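Local structure of epidermin biosynthesis protein EpiD (Staphylococcus aureus, 3QJG) at residues T41-I47 and Y59-F63. The protein probably catalyses the FMN-dependent oxidative decarboxylation of the C-terminal cysteine of the epidermin precursor peptide. Residues are numbered along the deposited sequence; the frame is centred on the assembly and turned at random. Where two conformers were deposited one is given.
Sequences TNGRKFI and YYDEF. With FMN (flavin mononucleotide), chain M.
Arg44 and Asp61 form the salt bridge that joins the two segments. Both terminal nitrogens of the guanidinium converge on one carboxylate oxygen: NH1 of Arg44 is modelled 2.4 Å from Asp61 OD1, too short to take literally, and Arg44 NH2 makes a weak bond to the same atom. The carboxylate lies at the guanidinium edge, the two planes 33° apart. The arginine chain, extended about CB-CG, bends at CG-CD (chi3 68°), and its guanidinium ends edge-on to Asp61. Over one guanidinium face sits Phe63 CB, in the conformer given 3.5 Å from Arg44 NH2; over the opposite face, the hydroxyl of Tyr59 lies farther off. In the conformer given, Ile47 CD1 lies 3.5 Å from Tyr59 OH, a contact the other copy may not keep, and Leu52 of helix 49-55 packs against both residues. Beside the salt bridge, one water spans Thr41 OG1 (2.8 Å) and Glu62 OE1 (2.7 Å), the latter also bonded to Leu101 N. In the second shell, an Asx turn positions the acceptor: Phe63 N lies 3.2 Å from Asp61 OD1, approaching from above the carboxylate plane. On the cofactor side, Asn42 ND2 donates almost straight (175°) to FMN O5' at 2.9 Å. In this Rossmann-like flavoprotein, the N-H donors of Arg44 and Phe63 around Asp61 OD1 would favour a charged carboxylate and help orient the guanidinium beside the FMN-binding loop.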
# COMPACT_ATOMS: atom_id res chain seq x y z
N THR A 41 5.48 5.06 -23.73
CA THR A 41 5.29 4.50 -22.40
C THR A 41 6.68 4.42 -21.77
O THR A 41 6.93 4.98 -20.70
CB THR A 41 4.46 3.19 -22.41
OG1 THR A 41 3.12 3.51 -22.87
CG2 THR A 41 4.42 2.53 -20.96
N ASN A 42 7.59 3.76 -22.48
CA ASN A 42 8.96 3.67 -22.08
C ASN A 42 9.67 5.00 -22.02
O ASN A 42 10.68 5.08 -21.34
CB ASN A 42 9.75 2.76 -23.02
CG ASN A 42 9.17 1.38 -23.09
OD1 ASN A 42 8.69 0.88 -22.11
ND2 ASN A 42 9.21 0.75 -24.27
N GLY A 43 9.18 6.00 -22.76
CA GLY A 43 9.75 7.30 -22.79
C GLY A 43 9.56 8.06 -21.50
O GLY A 43 10.42 8.90 -21.16
N ARG A 44 8.52 7.71 -20.76
CA ARG A 44 8.11 8.47 -19.55
C ARG A 44 9.23 8.53 -18.50
O ARG A 44 9.36 9.51 -17.78
CB ARG A 44 6.88 7.81 -18.88
CG ARG A 44 5.63 7.74 -19.73
CD ARG A 44 4.50 6.92 -19.05
NE ARG A 44 4.01 7.61 -17.88
CZ ARG A 44 3.14 8.60 -17.89
NH1 ARG A 44 2.57 9.00 -19.03
NH2 ARG A 44 2.80 9.17 -16.73
N LYS A 45 10.02 7.46 -18.42
CA LYS A 45 11.08 7.37 -17.40
C LYS A 45 12.26 8.28 -17.67
O LYS A 45 13.03 8.52 -16.76
CB LYS A 45 11.60 5.91 -17.25
CG LYS A 45 12.33 5.41 -18.47
CD LYS A 45 12.78 3.90 -18.39
CE LYS A 45 12.61 3.31 -19.79
NZ LYS A 45 13.48 2.17 -19.94
N PHE A 46 12.40 8.77 -18.91
CA PHE A 46 13.47 9.67 -19.27
C PHE A 46 13.17 11.15 -18.97
O PHE A 46 14.12 11.97 -18.97
CB PHE A 46 13.87 9.55 -20.74
CG PHE A 46 14.44 8.20 -21.14
CD1 PHE A 46 15.78 8.04 -21.34
CD2 PHE A 46 13.61 7.13 -21.40
CE1 PHE A 46 16.30 6.80 -21.74
CE2 PHE A 46 14.13 5.91 -21.78
CZ PHE A 46 15.47 5.76 -21.95
N ILE A 47 11.92 11.51 -18.68
CA ILE A 47 11.53 12.92 -18.60
C ILE A 47 10.80 13.23 -17.30
O ILE A 47 10.53 12.35 -16.49
CB ILE A 47 10.69 13.39 -19.85
CG1 ILE A 47 9.45 12.53 -20.10
CG2 ILE A 47 11.56 13.39 -21.12
CD1 ILE A 47 8.29 12.72 -19.14
N TYR A 59 0.91 18.80 -21.69
CA TYR A 59 1.61 17.56 -21.62
C TYR A 59 0.52 16.50 -21.51
O TYR A 59 -0.27 16.52 -20.56
CB TYR A 59 2.58 17.53 -20.45
CG TYR A 59 3.21 16.17 -20.28
CD1 TYR A 59 3.95 15.60 -21.28
CD2 TYR A 59 3.02 15.44 -19.11
CE1 TYR A 59 4.51 14.35 -21.13
CE2 TYR A 59 3.59 14.22 -18.94
CZ TYR A 59 4.31 13.66 -19.97
OH TYR A 59 4.83 12.43 -19.79
N TYR A 60 0.43 15.65 -22.54
CA TYR A 60 -0.63 14.64 -22.61
C TYR A 60 -0.07 13.46 -21.91
O TYR A 60 1.00 12.94 -22.30
CB TYR A 60 -1.04 14.28 -24.05
CG TYR A 60 -1.65 15.42 -24.83
CD1 TYR A 60 -2.80 16.08 -24.36
CD2 TYR A 60 -1.03 15.92 -25.98
CE1 TYR A 60 -3.32 17.16 -25.03
CE2 TYR A 60 -1.57 17.02 -26.67
CZ TYR A 60 -2.71 17.63 -26.19
OH TYR A 60 -3.26 18.69 -26.87
N ASP A 61 -0.79 13.00 -20.91
CA ASP A 61 -0.32 11.89 -20.08
C ASP A 61 -1.39 10.77 -20.01
O ASP A 61 -2.35 10.88 -19.28
CB ASP A 61 -0.05 12.46 -18.69
CG ASP A 61 0.59 11.45 -17.73
OD1 ASP A 61 0.71 10.21 -18.06
OD2 ASP A 61 0.97 11.95 -16.62
N GLU A 62 -1.19 9.71 -20.78
CA GLU A 62 -2.09 8.55 -20.87
C GLU A 62 -2.33 7.84 -19.52
O GLU A 62 -3.40 7.23 -19.30
CB GLU A 62 -1.50 7.52 -21.89
CG GLU A 62 -2.55 6.64 -22.48
CD GLU A 62 -1.99 5.45 -23.23
OE1 GLU A 62 -0.79 5.41 -23.61
OE2 GLU A 62 -2.80 4.53 -23.42
N PHE A 63 -1.34 7.88 -18.62
CA PHE A 63 -1.43 7.27 -17.27
C PHE A 63 -2.37 8.08 -16.40
O PHE A 63 -3.17 7.57 -15.66
CB PHE A 63 -0.05 7.22 -16.59
CG PHE A 63 -0.02 6.50 -15.25
CD1 PHE A 63 -0.06 5.11 -15.19
CD2 PHE A 63 0.07 7.22 -14.04
CE1 PHE A 63 -0.02 4.43 -13.97
CE2 PHE A 63 0.11 6.56 -12.83
CZ PHE A 63 0.07 5.14 -12.80
N1 FMN M . 16.43 3.25 -28.33
C2 FMN M . 16.51 3.97 -29.49
O2 FMN M . 15.96 3.56 -30.51
N3 FMN M . 17.23 5.12 -29.54
C4 FMN M . 17.88 5.59 -28.43
O4 FMN M . 18.51 6.61 -28.58
C4A FMN M . 17.83 4.88 -27.24
N5 FMN M . 18.46 5.31 -26.09
C5A FMN M . 18.32 4.61 -24.94
C6 FMN M . 19.00 5.02 -23.80
C7 FMN M . 18.86 4.31 -22.62
C7M FMN M . 19.54 4.73 -21.35
C8 FMN M . 18.06 3.16 -22.61
C8M FMN M . 17.91 2.30 -21.37
C9 FMN M . 17.43 2.72 -23.75
C9A FMN M . 17.55 3.44 -24.93
N10 FMN M . 16.93 2.97 -26.09
C10 FMN M . 17.07 3.70 -27.22
C1' FMN M . 16.08 1.73 -26.15
C2' FMN M . 14.60 2.08 -26.16
O2' FMN M . 14.29 2.97 -25.07
C3' FMN M . 13.86 0.79 -26.15
O3' FMN M . 14.09 0.04 -27.36
C4' FMN M . 12.36 1.02 -25.94
O4' FMN M . 11.66 -0.21 -26.06
C5' FMN M . 11.75 1.91 -26.96
O5' FMN M . 10.44 2.20 -26.50
P FMN M . 9.58 3.41 -27.11
O1P FMN M . 8.15 3.10 -26.83
O2P FMN M . 9.86 3.50 -28.57
O3P FMN M . 9.73 4.72 -26.46
O HOH W 1 1.61 5.80 -22.52